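PDB 5MU5: DUF115 domain-containing protein, which probably transfers a sugar to flagellin as a Maf glycosyltransferase and so takes part in the formation of the bacterial flagellum. Local coordinates for residues S37-N42 with L157-S162; G45-E50 with L131-P136; F276-G281 with A298-C303; E408-G413 with F490-G495; Y607-V612 with E620-I625. One frame throughout, in Å; residues are numbered along the deposited sequence.

Interaction 1 (S37-N42 with L157-S162); sequences SNLVVN and LYHSLS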
# COMPACT_ATOMS: atom_id res chain seq x y z
N SER A 37 -17.85 35.13 5.50
CA SER A 37 -19.29 34.94 5.31
C SER A 37 -20.03 35.28 6.58
O SER A 37 -19.41 35.42 7.64
CB SER A 37 -19.60 33.51 4.87
OG SER A 37 -18.97 32.58 5.72
N ASN A 38 -21.35 35.40 6.48
CA ASN A 38 -22.19 35.79 7.61
C ASN A 38 -23.18 34.70 7.97
O ASN A 38 -23.77 34.09 7.09
CB ASN A 38 -22.99 37.06 7.28
CG ASN A 38 -22.11 38.26 7.05
OD1 ASN A 38 -21.25 38.57 7.87
ND2 ASN A 38 -22.32 38.94 5.94
N LEU A 39 -23.35 34.46 9.26
CA LEU A 39 -24.35 33.52 9.73
C LEU A 39 -25.59 34.34 9.96
O LEU A 39 -25.56 35.28 10.75
CB LEU A 39 -23.91 32.84 11.02
CG LEU A 39 -24.82 31.71 11.51
CD1 LEU A 39 -24.78 30.55 10.53
CD2 LEU A 39 -24.44 31.24 12.90
N VAL A 40 -26.68 34.03 9.26
CA VAL A 40 -27.92 34.79 9.37
C VAL A 40 -29.13 33.87 9.53
O VAL A 40 -29.07 32.69 9.18
CB VAL A 40 -28.14 35.71 8.14
CG1 VAL A 40 -26.93 36.60 7.92
CG2 VAL A 40 -28.42 34.90 6.88
N VAL A 41 -30.21 34.40 10.09
CA VAL A 41 -31.47 33.67 10.20
C VAL A 41 -32.27 33.94 8.92
O VAL A 41 -32.52 35.10 8.60
CB VAL A 41 -32.30 34.14 11.41
CG1 VAL A 41 -33.64 33.42 11.43
CG2 VAL A 41 -31.55 33.90 12.71
N ASN A 42 -32.65 32.88 8.20
CA ASN A 42 -33.43 33.05 6.96
C ASN A 42 -34.94 33.18 7.26
O ASN A 42 -35.33 33.16 8.43
CB ASN A 42 -33.14 31.92 5.95
CG ASN A 42 -33.75 30.59 6.35
OD1 ASN A 42 -34.44 30.48 7.35
ND2 ASN A 42 -33.50 29.57 5.54
N LEU A 157 -17.43 25.23 8.67
CA LEU A 157 -17.11 24.55 9.92
C LEU A 157 -17.23 25.54 11.07
O LEU A 157 -17.81 25.24 12.11
CB LEU A 157 -15.69 23.97 9.88
CG LEU A 157 -15.26 23.31 11.19
CD1 LEU A 157 -16.09 22.05 11.47
CD2 LEU A 157 -13.77 22.97 11.14
N TYR A 158 -16.69 26.74 10.86
CA TYR A 158 -16.72 27.78 11.87
C TYR A 158 -18.14 28.13 12.27
O TYR A 158 -18.44 28.18 13.45
CB TYR A 158 -15.97 29.02 11.38
CG TYR A 158 -16.00 30.16 12.36
CD1 TYR A 158 -15.08 30.24 13.39
CD2 TYR A 158 -16.96 31.17 12.25
CE1 TYR A 158 -15.12 31.28 14.29
CE2 TYR A 158 -17.01 32.22 13.16
CZ TYR A 158 -16.07 32.27 14.17
OH TYR A 158 -16.08 33.30 15.08
N HIS A 159 -19.02 28.35 11.29
CA HIS A 159 -20.43 28.65 11.58
C HIS A 159 -21.16 27.45 12.15
O HIS A 159 -22.14 27.65 12.86
CB HIS A 159 -21.19 29.08 10.33
CG HIS A 159 -20.73 30.37 9.76
ND1 HIS A 159 -20.62 31.51 10.53
CD2 HIS A 159 -20.38 30.73 8.51
CE1 HIS A 159 -20.21 32.51 9.77
NE2 HIS A 159 -20.06 32.07 8.54
N SER A 160 -20.72 26.23 11.80
CA SER A 160 -21.35 24.99 12.30
C SER A 160 -21.27 24.87 13.83
O SER A 160 -21.99 24.05 14.45
CB SER A 160 -20.72 23.74 11.68
OG SER A 160 -19.50 23.42 12.32
N LEU A 161 -20.37 25.66 14.44
CA LEU A 161 -20.28 25.74 15.90
C LEU A 161 -21.59 26.24 16.50
O LEU A 161 -21.89 25.95 17.65
CB LEU A 161 -19.15 26.67 16.34
CG LEU A 161 -17.73 26.27 15.97
CD1 LEU A 161 -16.76 27.18 16.71
CD2 LEU A 161 -17.43 24.82 16.26
N SER A 162 -22.36 27.00 15.72
CA SER A 162 -23.67 27.46 16.16
C SER A 162 -24.78 26.43 15.99
O SER A 162 -25.83 26.57 16.58
CB SER A 162 -24.06 28.73 15.40
OG SER A 162 -23.14 29.76 15.69
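The imidazole of His-159 meets Ser-37 at its edge and Leu-39 alongside. Its NE2 donates to Ser-37 OG over 3.1 Å, and the hydroxyl lies 7° out of the ring plane, at the edge. Ser-37 OG gets there by sitting between its own backbone N and carbonyl carbon (chi1 50°). The same oxygen is also hydrogen-bonded to Asp-155 OD2, one turn back on the helix, which would tend to hold the hydroxyl in place as second shell to the histidine. The side chains of Leu-39 and His-159 run antiparallel past one another. Leu-39 CB comes 3.6 Å from His-159 ND1, while Leu-39 CA stands over one ring face, displaced toward the rim. Leu-39 CG is anti to the backbone N (chi1 -173°). Of its two methyls, CD1 rests 3.9 Å from His-159 CB, and CD2 reaches Ser-162, 3.4 Å from its OG. That OG is itself bonded to Ile-7 O, so its polar end is served beside the methyl. Val-49 and Leu-131 also touch the histidine. The whole is a helix end, that of 154-160, packed by one side-chain bond and a leucine against the edge strand 38-41 of a small antiparallel sheet in the Maf N-terminal domain.

Interaction 2 (G45-E50 with L131-P136); sequences GDLDVE and LGYQLP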
# COMPACT_ATOMS: atom_id res chain seq x y z
N GLY A 45 -36.64 30.83 9.44
CA GLY A 45 -36.12 30.86 10.81
C GLY A 45 -34.95 29.92 11.05
O GLY A 45 -34.52 29.74 12.19
N ASP A 46 -34.43 29.31 9.98
CA ASP A 46 -33.29 28.40 10.07
C ASP A 46 -32.04 29.22 9.91
O ASP A 46 -32.04 30.25 9.21
CB ASP A 46 -33.33 27.37 8.94
CG ASP A 46 -34.65 26.65 8.85
OD1 ASP A 46 -35.11 26.15 9.90
OD2 ASP A 46 -35.21 26.58 7.73
N LEU A 47 -30.96 28.78 10.55
CA LEU A 47 -29.70 29.48 10.41
C LEU A 47 -29.16 29.17 9.02
O LEU A 47 -29.31 28.06 8.53
CB LEU A 47 -28.71 29.08 11.50
CG LEU A 47 -29.00 29.65 12.90
CD1 LEU A 47 -28.08 28.99 13.91
CD2 LEU A 47 -28.84 31.17 12.92
N ASP A 48 -28.53 30.17 8.40
CA ASP A 48 -28.03 30.05 7.04
C ASP A 48 -26.74 30.85 6.91
O ASP A 48 -26.44 31.68 7.76
CB ASP A 48 -29.09 30.54 6.04
CG ASP A 48 -28.90 29.97 4.63
OD1 ASP A 48 -27.84 29.39 4.33
OD2 ASP A 48 -29.84 30.07 3.81
N VAL A 49 -25.97 30.57 5.86
CA VAL A 49 -24.72 31.28 5.58
C VAL A 49 -24.88 32.14 4.32
O VAL A 49 -25.10 31.63 3.23
CB VAL A 49 -23.55 30.32 5.39
CG1 VAL A 49 -22.26 31.09 5.17
CG2 VAL A 49 -23.41 29.43 6.62
N GLU A 50 -24.79 33.46 4.51
CA GLU A 50 -24.94 34.41 3.42
C GLU A 50 -23.58 34.99 3.06
O GLU A 50 -22.71 35.14 3.92
CB GLU A 50 -25.93 35.51 3.83
CG GLU A 50 -26.22 36.56 2.75
CD GLU A 50 -25.22 37.71 2.75
OE1 GLU A 50 -24.84 38.17 3.85
OE2 GLU A 50 -24.82 38.16 1.65
N LEU A 131 -23.82 23.63 7.34
CA LEU A 131 -24.10 23.85 8.75
C LEU A 131 -24.38 22.57 9.50
O LEU A 131 -24.70 22.59 10.67
CB LEU A 131 -25.24 24.86 8.92
CG LEU A 131 -24.84 26.29 8.50
CD1 LEU A 131 -26.00 27.26 8.67
CD2 LEU A 131 -23.64 26.79 9.30
N GLY A 132 -24.25 21.43 8.82
CA GLY A 132 -24.34 20.14 9.49
C GLY A 132 -25.71 19.66 9.87
O GLY A 132 -25.84 18.74 10.67
N TYR A 133 -26.75 20.26 9.30
CA TYR A 133 -28.13 19.81 9.55
C TYR A 133 -28.33 18.30 9.25
O TYR A 133 -29.12 17.63 9.90
CB TYR A 133 -29.11 20.64 8.72
CG TYR A 133 -29.18 22.11 9.09
CD1 TYR A 133 -29.41 22.49 10.41
CD2 TYR A 133 -29.07 23.11 8.13
CE1 TYR A 133 -29.50 23.82 10.77
CE2 TYR A 133 -29.16 24.44 8.47
CZ TYR A 133 -29.38 24.80 9.80
OH TYR A 133 -29.47 26.11 10.19
N GLN A 134 -27.60 17.76 8.28
CA GLN A 134 -27.70 16.33 7.96
C GLN A 134 -27.17 15.39 9.04
O GLN A 134 -27.68 14.29 9.19
CB GLN A 134 -27.01 16.01 6.61
CG GLN A 134 -25.49 16.19 6.54
CD GLN A 134 -25.04 17.64 6.37
OE1 GLN A 134 -25.86 18.55 6.33
NE2 GLN A 134 -23.74 17.86 6.28
N LEU A 135 -26.16 15.83 9.79
CA LEU A 135 -25.44 14.95 10.75
C LEU A 135 -26.26 14.18 11.78
O LEU A 135 -26.13 12.98 11.88
CB LEU A 135 -24.32 15.70 11.47
CG LEU A 135 -23.07 15.98 10.66
CD1 LEU A 135 -22.07 16.73 11.53
CD2 LEU A 135 -22.44 14.70 10.13
N PRO A 136 -27.08 14.88 12.58
CA PRO A 136 -27.87 14.12 13.53
C PRO A 136 -28.56 12.93 12.89
O PRO A 136 -28.49 11.83 13.41
CB PRO A 136 -28.92 15.13 13.99
CG PRO A 136 -28.34 16.48 13.75
CD PRO A 136 -27.33 16.33 12.65
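Tyr-133 turns its CG anti to its own carbonyl carbon (chi1 -66°), Leu-131 does the same, and both side chains run from the turn at 131-133 to strand 47-51. This is the central strand of the three-stranded antiparallel sheet in the Maf N-terminal domain, packed here against the connection between strand 123-127 and helix 134-142. Leu-131 puts CD1 against the backbone, 3.4 Å from Leu-47 O, and CD2 against Val-49, 3.8 Å from its CG2; the leucine and valine side chains meet at a slant. Leu-131 CB also lies 4.0 Å above the plane of the Tyr-133 ring, toward its rim, so the two residues from the turn pack on each other. Beyond them, Tyr-57 meets the Tyr-133 ring at a steep angle and its hydroxyl oxygen accepts from Leu-131 N, while Arg-62, Ile-65 and Glu-66 of helix 61-71 pack on Tyr-133. Asp-48, whose side chain leaves the strand away from this contact, is occupied with the backbone N atoms of Tyr-57 and Gly-58. Tyr-133 OH donates to Leu-47 O at 2.6 Å, near the ring plane, meeting the carbonyl at a C=O...O angle of 116° and tilted 25° from its plane.

Interaction 3 (F276-G281 with A298-C303); sequences FIVGSG and AVIISC. With SO4 (sulfate ion), chain B.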
# COMPACT_ATOMS: atom_id res chain seq x y z
N PHE A 276 25.44 2.19 -16.40
CA PHE A 276 24.49 1.76 -17.40
C PHE A 276 23.53 0.80 -16.74
O PHE A 276 23.96 -0.26 -16.27
CB PHE A 276 25.15 1.03 -18.56
CG PHE A 276 26.04 1.87 -19.40
CD1 PHE A 276 26.10 3.26 -19.24
CD2 PHE A 276 26.79 1.28 -20.37
CE1 PHE A 276 26.91 4.01 -20.05
CE2 PHE A 276 27.60 2.03 -21.18
CZ PHE A 276 27.67 3.39 -21.02
N ILE A 277 22.26 1.19 -16.70
CA ILE A 277 21.20 0.37 -16.11
C ILE A 277 20.48 -0.26 -17.27
O ILE A 277 19.97 0.43 -18.12
CB ILE A 277 20.27 1.22 -15.26
CG1 ILE A 277 21.03 1.67 -14.01
CG2 ILE A 277 19.04 0.43 -14.85
CD1 ILE A 277 20.50 2.91 -13.36
N VAL A 278 20.48 -1.59 -17.29
CA VAL A 278 20.00 -2.31 -18.44
C VAL A 278 18.82 -3.17 -18.07
O VAL A 278 18.93 -4.07 -17.26
CB VAL A 278 21.10 -3.24 -19.01
CG1 VAL A 278 20.64 -3.86 -20.31
CG2 VAL A 278 22.39 -2.47 -19.24
N GLY A 279 17.67 -2.87 -18.69
CA GLY A 279 16.47 -3.68 -18.54
C GLY A 279 16.30 -4.66 -19.68
O GLY A 279 17.15 -4.76 -20.59
N SER A 280 15.16 -5.35 -19.67
CA SER A 280 14.87 -6.38 -20.66
C SER A 280 14.06 -5.93 -21.88
O SER A 280 13.62 -6.76 -22.66
CB SER A 280 14.21 -7.58 -19.96
OG SER A 280 13.00 -7.21 -19.32
N GLY A 281 13.90 -4.64 -22.09
CA GLY A 281 13.19 -4.15 -23.27
C GLY A 281 13.93 -4.44 -24.57
O GLY A 281 15.14 -4.26 -24.62
N ALA A 298 32.36 2.15 -17.77
CA ALA A 298 31.08 2.38 -17.13
C ALA A 298 30.70 1.17 -16.31
O ALA A 298 31.08 0.05 -16.63
CB ALA A 298 30.00 2.66 -18.16
N VAL A 299 29.92 1.37 -15.25
CA VAL A 299 29.49 0.25 -14.44
C VAL A 299 28.23 -0.30 -15.08
O VAL A 299 27.32 0.46 -15.35
CB VAL A 299 29.25 0.70 -12.99
CG1 VAL A 299 28.56 -0.38 -12.18
CG2 VAL A 299 30.60 1.10 -12.40
N ILE A 300 28.19 -1.61 -15.35
CA ILE A 300 27.02 -2.23 -15.96
C ILE A 300 26.15 -2.87 -14.88
O ILE A 300 26.59 -3.77 -14.17
CB ILE A 300 27.39 -3.34 -16.95
CG1 ILE A 300 28.40 -2.87 -17.99
CG2 ILE A 300 26.13 -3.88 -17.62
CD1 ILE A 300 27.99 -1.65 -18.78
N ILE A 301 24.93 -2.36 -14.73
CA ILE A 301 23.96 -2.91 -13.81
C ILE A 301 22.91 -3.63 -14.66
O ILE A 301 22.17 -3.00 -15.43
CB ILE A 301 23.35 -1.83 -12.92
CG1 ILE A 301 24.44 -1.26 -12.03
CG2 ILE A 301 22.22 -2.40 -12.08
CD1 ILE A 301 23.95 -0.28 -11.00
N SER A 302 22.89 -4.95 -14.54
CA SER A 302 21.99 -5.79 -15.29
C SER A 302 20.79 -6.06 -14.43
O SER A 302 20.93 -6.53 -13.31
CB SER A 302 22.67 -7.12 -15.64
OG SER A 302 21.78 -7.98 -16.35
N CYS A 303 19.61 -5.77 -14.96
CA CYS A 303 18.38 -5.95 -14.20
C CYS A 303 17.65 -7.22 -14.63
O CYS A 303 17.18 -7.32 -15.76
CB CYS A 303 17.50 -4.71 -14.39
SG CYS A 303 18.31 -3.24 -13.69
S SO4 B . 12.82 -9.06 -15.79
O1 SO4 B . 13.52 -7.83 -16.23
O2 SO4 B . 12.17 -9.65 -17.00
O3 SO4 B . 11.79 -8.71 -14.76
O4 SO4 B . 13.83 -9.97 -15.15
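Strands 276-278 and 299-303 run parallel, their axes 4.9 Å apart at closest approach and 17° from exact alignment, with Phe-276 abreast of Ile-300, Ile-277 of Ile-301 and Val-278 of Ser-302. Four backbone bonds tie them: Phe-276 N to Val-299 O, Ile-301 N to Phe-276 O, Val-278 N to Ile-301 O and Cys-303 N to Val-278 O. On the Phe-276 side, Ala-298 CB stands over the centre of the phenyl ring in a CH-pi contact, 3.8 Å from the centroid. Ile-300 turns its CD1 back toward the same residue (chi2 -55°), to 3.5 Å from Phe-276 CD2. Phe-412 also meets this ring, edge-to-face. On the other side, Ile-277 CG2 touches Cys-303 SG at 3.9 Å, and helix 393-404 packs over both. With helix 284-294 the strands form a beta-alpha-beta unit in the parallel part of a Rossmann-like sheet. Just past the C-terminal end of strand 275-278, Ser-280 OG bonds to sulfate O1 over 3.2 Å; Thr-305 OG1 also binds this ion, probably from the crystallisation liquor. Thus backbone bonds join the strands and apolar side chains cover them, whereas hydroxyls past their ends hold an anion, consistent with a site able to accept a negatively charged group.

Interaction 4 (E408-G413 with F490-G495); sequences ELYLFG and FNCSDG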
# COMPACT_ATOMS: atom_id res chain seq x y z
N GLU A 408 25.55 9.86 -12.65
CA GLU A 408 25.38 9.92 -14.07
C GLU A 408 24.87 8.54 -14.49
O GLU A 408 25.57 7.55 -14.39
CB GLU A 408 26.69 10.27 -14.75
CG GLU A 408 26.53 10.66 -16.22
CD GLU A 408 27.87 10.92 -16.91
OE1 GLU A 408 28.81 11.37 -16.22
OE2 GLU A 408 27.99 10.71 -18.13
N LEU A 409 23.63 8.50 -14.95
CA LEU A 409 22.95 7.24 -15.23
C LEU A 409 22.49 7.18 -16.65
O LEU A 409 21.96 8.15 -17.16
CB LEU A 409 21.68 7.14 -14.38
CG LEU A 409 21.72 6.60 -12.96
CD1 LEU A 409 22.71 7.33 -12.09
CD2 LEU A 409 20.33 6.71 -12.37
N TYR A 410 22.65 6.01 -17.26
CA TYR A 410 22.16 5.77 -18.61
C TYR A 410 21.25 4.56 -18.57
O TYR A 410 21.64 3.49 -18.10
CB TYR A 410 23.30 5.55 -19.57
CG TYR A 410 24.15 6.78 -19.72
CD1 TYR A 410 25.17 7.06 -18.83
CD2 TYR A 410 23.92 7.70 -20.74
CE1 TYR A 410 25.93 8.20 -18.95
CE2 TYR A 410 24.69 8.84 -20.88
CZ TYR A 410 25.68 9.08 -19.97
OH TYR A 410 26.46 10.21 -20.10
N LEU A 411 20.03 4.74 -19.05
CA LEU A 411 19.09 3.63 -19.15
C LEU A 411 19.06 3.01 -20.55
O LEU A 411 18.91 3.70 -21.55
CB LEU A 411 17.69 4.06 -18.77
CG LEU A 411 17.50 4.83 -17.47
CD1 LEU A 411 16.02 5.19 -17.38
CD2 LEU A 411 17.96 4.07 -16.24
N PHE A 412 19.18 1.70 -20.59
CA PHE A 412 19.08 0.94 -21.81
C PHE A 412 18.09 -0.19 -21.57
O PHE A 412 18.03 -0.76 -20.47
CB PHE A 412 20.44 0.35 -22.17
CG PHE A 412 21.50 1.37 -22.43
CD1 PHE A 412 22.29 1.83 -21.40
CD2 PHE A 412 21.74 1.82 -23.71
CE1 PHE A 412 23.30 2.75 -21.63
CE2 PHE A 412 22.73 2.75 -23.96
CZ PHE A 412 23.52 3.21 -22.92
N GLY A 413 17.29 -0.49 -22.58
CA GLY A 413 16.31 -1.57 -22.49
C GLY A 413 15.25 -1.36 -21.43
O GLY A 413 14.71 -2.34 -20.92
N PHE A 490 20.04 9.79 -18.25
CA PHE A 490 19.76 9.78 -19.67
C PHE A 490 19.02 8.52 -20.03
O PHE A 490 19.29 7.46 -19.48
CB PHE A 490 21.06 9.87 -20.45
CG PHE A 490 21.84 11.11 -20.14
CD1 PHE A 490 22.78 11.11 -19.13
CD2 PHE A 490 21.58 12.29 -20.82
CE1 PHE A 490 23.49 12.26 -18.83
CE2 PHE A 490 22.28 13.44 -20.53
CZ PHE A 490 23.23 13.43 -19.53
N ASN A 491 18.03 8.63 -20.91
CA ASN A 491 17.29 7.46 -21.33
C ASN A 491 17.61 7.24 -22.78
O ASN A 491 17.27 8.08 -23.60
CB ASN A 491 15.79 7.65 -21.13
CG ASN A 491 14.99 6.39 -21.41
OD1 ASN A 491 15.55 5.31 -21.68
ND2 ASN A 491 13.67 6.51 -21.33
N CYS A 492 18.30 6.13 -23.08
CA CYS A 492 18.62 5.74 -24.44
C CYS A 492 17.63 4.72 -25.01
O CYS A 492 17.73 4.33 -26.19
CB CYS A 492 20.05 5.17 -24.52
SG CYS A 492 21.36 6.28 -23.92
N SER A 493 16.66 4.30 -24.19
CA SER A 493 15.67 3.30 -24.58
C SER A 493 14.59 3.86 -25.51
O SER A 493 14.14 4.98 -25.34
CB SER A 493 14.99 2.73 -23.33
OG SER A 493 15.96 2.35 -22.38
N ASP A 494 14.16 3.06 -26.48
CA ASP A 494 13.09 3.49 -27.36
C ASP A 494 11.75 3.03 -26.78
O ASP A 494 11.11 2.15 -27.32
CB ASP A 494 13.29 2.98 -28.79
CG ASP A 494 12.30 3.63 -29.79
OD1 ASP A 494 11.65 4.66 -29.48
OD2 ASP A 494 12.17 3.09 -30.90
N GLY A 495 11.34 3.64 -25.67
CA GLY A 495 10.09 3.28 -25.00
C GLY A 495 9.44 4.52 -24.45
O GLY A 495 9.55 5.57 -25.07
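Tyr-410 and Phe-490 lie side by side and point the same way, their rings nearly parallel (15°) but slid so far that they barely overlap, with centroids 5.0 Å apart. The close approach is Phe-490 CD1 over one face of the tyrosine, 3.4 Å from Tyr-410 CE2. Next along this side, Cys-492 places CB 3.7 Å from Phe-412 CE2, and its sulfur sits obliquely to that ring, 4.3 Å from the centroid, in a sulfur-aromatic contact. SG stands there because it is anti to the carbonyl carbon (chi1 -57°). Beneath the side chains the backbones pair in parallel: Phe-490 N to Leu-409 O, Leu-411 N to Phe-490 O, and Cys-492 N to Leu-411 O.

One shell out, Tyr-410 OH donates to the anti lone pair of Glu-408 OE2 at 2.5 Å, fixing the phenol from its edge. Where strand 488-491 ends, Asn-491 OD1 accepts from Ser-493 N at 2.9 Å to make an Asx turn, though the N-H comes from well above the amide plane. Just past it, Ser-493 OG lies beside Gly-413 and is hydrogen-bonded to Val-414 N. Further out, Ile-284 and Ile-291 of helix 284-294 pack on Phe-412. Strand 408-412 thus lies between 275-278 and 488-491 in the parallel part of a Rossmann-like sheet, where strand 488-491 ends in an Asx turn.

Interaction 5 (Y607-V612 with E620-I625); sequences YYVKRV and EFWEII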
# COMPACT_ATOMS: atom_id res chain seq x y z
N TYR A 607 -18.97 -8.45 5.25
CA TYR A 607 -19.77 -8.32 4.07
C TYR A 607 -21.04 -9.16 4.21
O TYR A 607 -22.16 -8.68 3.98
CB TYR A 607 -18.98 -8.73 2.82
CG TYR A 607 -19.79 -8.61 1.55
CD1 TYR A 607 -19.82 -7.42 0.84
CD2 TYR A 607 -20.55 -9.67 1.10
CE1 TYR A 607 -20.59 -7.30 -0.31
CE2 TYR A 607 -21.32 -9.56 -0.05
CZ TYR A 607 -21.33 -8.38 -0.76
OH TYR A 607 -22.10 -8.28 -1.90
N TYR A 608 -20.88 -10.42 4.60
CA TYR A 608 -22.03 -11.33 4.62
C TYR A 608 -22.99 -11.16 5.80
O TYR A 608 -24.20 -11.35 5.62
CB TYR A 608 -21.58 -12.78 4.42
CG TYR A 608 -21.08 -13.03 3.00
CD1 TYR A 608 -21.96 -13.08 1.94
CD2 TYR A 608 -19.72 -13.20 2.73
CE1 TYR A 608 -21.52 -13.30 0.64
CE2 TYR A 608 -19.27 -13.41 1.44
CZ TYR A 608 -20.17 -13.46 0.41
OH TYR A 608 -19.76 -13.67 -0.89
N VAL A 609 -22.50 -10.78 6.99
CA VAL A 609 -23.42 -10.61 8.12
C VAL A 609 -24.46 -9.50 7.92
O VAL A 609 -25.57 -9.60 8.44
CB VAL A 609 -22.74 -10.32 9.48
CG1 VAL A 609 -22.00 -11.52 9.96
CG2 VAL A 609 -21.82 -9.11 9.41
N LYS A 610 -24.09 -8.43 7.22
CA LYS A 610 -25.04 -7.37 6.90
C LYS A 610 -26.13 -7.82 5.92
O LYS A 610 -27.12 -7.15 5.77
CB LYS A 610 -24.35 -6.22 6.19
CG LYS A 610 -23.32 -5.45 6.95
CD LYS A 610 -22.94 -4.28 6.08
CE LYS A 610 -21.61 -3.71 6.49
NZ LYS A 610 -20.50 -4.55 5.97
N ARG A 611 -25.90 -8.92 5.21
CA ARG A 611 -26.77 -9.36 4.13
C ARG A 611 -27.48 -10.66 4.43
O ARG A 611 -28.27 -11.15 3.63
CB ARG A 611 -25.92 -9.50 2.86
CG ARG A 611 -25.44 -8.16 2.32
CD ARG A 611 -24.46 -8.32 1.17
NE ARG A 611 -24.06 -7.04 0.58
CZ ARG A 611 -23.22 -6.17 1.15
NH1 ARG A 611 -22.65 -6.40 2.33
NH2 ARG A 611 -22.92 -5.06 0.51
N VAL A 612 -27.22 -11.24 5.60
CA VAL A 612 -27.83 -12.51 5.93
C VAL A 612 -29.33 -12.36 6.22
O VAL A 612 -29.75 -11.45 6.91
CB VAL A 612 -27.10 -13.18 7.12
CG1 VAL A 612 -27.40 -12.48 8.43
CG2 VAL A 612 -27.45 -14.66 7.18
N GLU A 620 -27.47 -16.41 14.70
CA GLU A 620 -26.99 -17.74 14.35
C GLU A 620 -25.80 -17.63 13.44
O GLU A 620 -24.85 -18.39 13.56
CB GLU A 620 -28.07 -18.56 13.64
CG GLU A 620 -29.29 -18.88 14.48
CD GLU A 620 -30.40 -19.55 13.67
OE1 GLU A 620 -30.10 -20.29 12.72
OE2 GLU A 620 -31.59 -19.37 14.01
N PHE A 621 -25.83 -16.67 12.52
CA PHE A 621 -24.71 -16.48 11.61
C PHE A 621 -23.51 -15.92 12.34
O PHE A 621 -22.39 -16.29 12.05
CB PHE A 621 -25.08 -15.60 10.43
CG PHE A 621 -24.04 -15.59 9.34
CD1 PHE A 621 -23.56 -16.77 8.81
CD2 PHE A 621 -23.59 -14.40 8.81
CE1 PHE A 621 -22.62 -16.76 7.80
CE2 PHE A 621 -22.66 -14.38 7.79
CZ PHE A 621 -22.16 -15.57 7.29
N TRP A 622 -23.77 -15.01 13.28
CA TRP A 622 -22.71 -14.52 14.15
C TRP A 622 -22.03 -15.68 14.90
O TRP A 622 -20.82 -15.69 15.04
CB TRP A 622 -23.24 -13.48 15.13
CG TRP A 622 -23.04 -12.07 14.67
CD1 TRP A 622 -24.01 -11.14 14.43
CD2 TRP A 622 -21.79 -11.43 14.37
NE1 TRP A 622 -23.44 -9.96 14.01
CE2 TRP A 622 -22.08 -10.10 13.98
CE3 TRP A 622 -20.46 -11.84 14.43
CZ2 TRP A 622 -21.09 -9.19 13.63
CZ3 TRP A 622 -19.47 -10.94 14.09
CH2 TRP A 622 -19.79 -9.63 13.68
N GLU A 623 -22.80 -16.63 15.41
CA GLU A 623 -22.22 -17.78 16.10
C GLU A 623 -21.35 -18.62 15.13
O GLU A 623 -20.24 -19.04 15.46
CB GLU A 623 -23.31 -18.61 16.79
CG GLU A 623 -22.88 -20.00 17.26
CD GLU A 623 -21.60 -20.03 18.09
OE1 GLU A 623 -21.29 -19.04 18.80
OE2 GLU A 623 -20.88 -21.05 18.03
N ILE A 624 -21.86 -18.84 13.91
CA ILE A 624 -21.07 -19.50 12.87
C ILE A 624 -19.74 -18.80 12.61
O ILE A 624 -18.69 -19.45 12.49
CB ILE A 624 -21.87 -19.58 11.56
CG1 ILE A 624 -22.96 -20.65 11.72
CG2 ILE A 624 -20.97 -19.92 10.38
CD1 ILE A 624 -23.97 -20.70 10.60
N ILE A 625 -19.79 -17.48 12.51
CA ILE A 625 -18.59 -16.69 12.26
C ILE A 625 -17.59 -16.84 13.41
O ILE A 625 -16.39 -16.97 13.18
CB ILE A 625 -18.96 -15.21 12.09
CG1 ILE A 625 -19.64 -15.02 10.75
CG2 ILE A 625 -17.74 -14.31 12.16
CD1 ILE A 625 -20.39 -13.73 10.67
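Phe-621 packs against Tyr-608 and Val-612 where helices 589-609 and 618-646 of the Maf helical bundle domain join through a short connection. The tight part is apolar. Phe-621 CG is anti to its backbone N (chi1 -169°), and CE2 of the ring lies 3.9 Å from Tyr-608 CB; Ile-625 CG1 lies over one ring face, and Phe-112 meets both Phe-621 and Tyr-608 edge-to-face. As modelled, Val-609 CG1 is 3.5 Å from Phe-621 CD2 and stands over a face of the Trp-622 indole, but the position of this methyl is doubtful, being too close to Ile-625 CD1. Packing eases toward Val-612, whose CB is 4.1 Å from Phe-621 CD2. The partly exposed charged residues take no part across the contact: Glu-620 pairs with Arg-617, Glu-623 with Arg-626, and Lys-610 with Asp-208 and Asp-606. Arg-611, salt-bridged to Asp-208, lays its guanidinium flat against the Tyr-607 ring, with Tyr-607 CE1 3.2 Å above its plane, and NH1 donates to Tyr-607 O at 2.9 Å.

How the interactions relate
Along the chain, interaction 2 opens and closes within the span of interaction 1, and interactions 3, 4 and 5 follow in turn. Interactions 1 and 2 lie 8 Å apart, centre to centre, and share the antiparallel sheet of the N-terminal domain, where strands 38-41 and 47-51 pair. Interactions 3 and 4 have centres 9 Å apart in the large mixed sheet, joined by neighbouring strands 275-278 and 408-412; Ile-277 N to Tyr-410 O is a probable hydrogen bond. Centre to centre, interactions 1 and 2 are each 62 Å from interaction 3 and 58 Å from interaction 4, and interaction 5 is 38 to 55 Å from the rest. The contacts therefore sample three regions of one chain: N-terminal domain, Rossmann-like sheet and helical bundle.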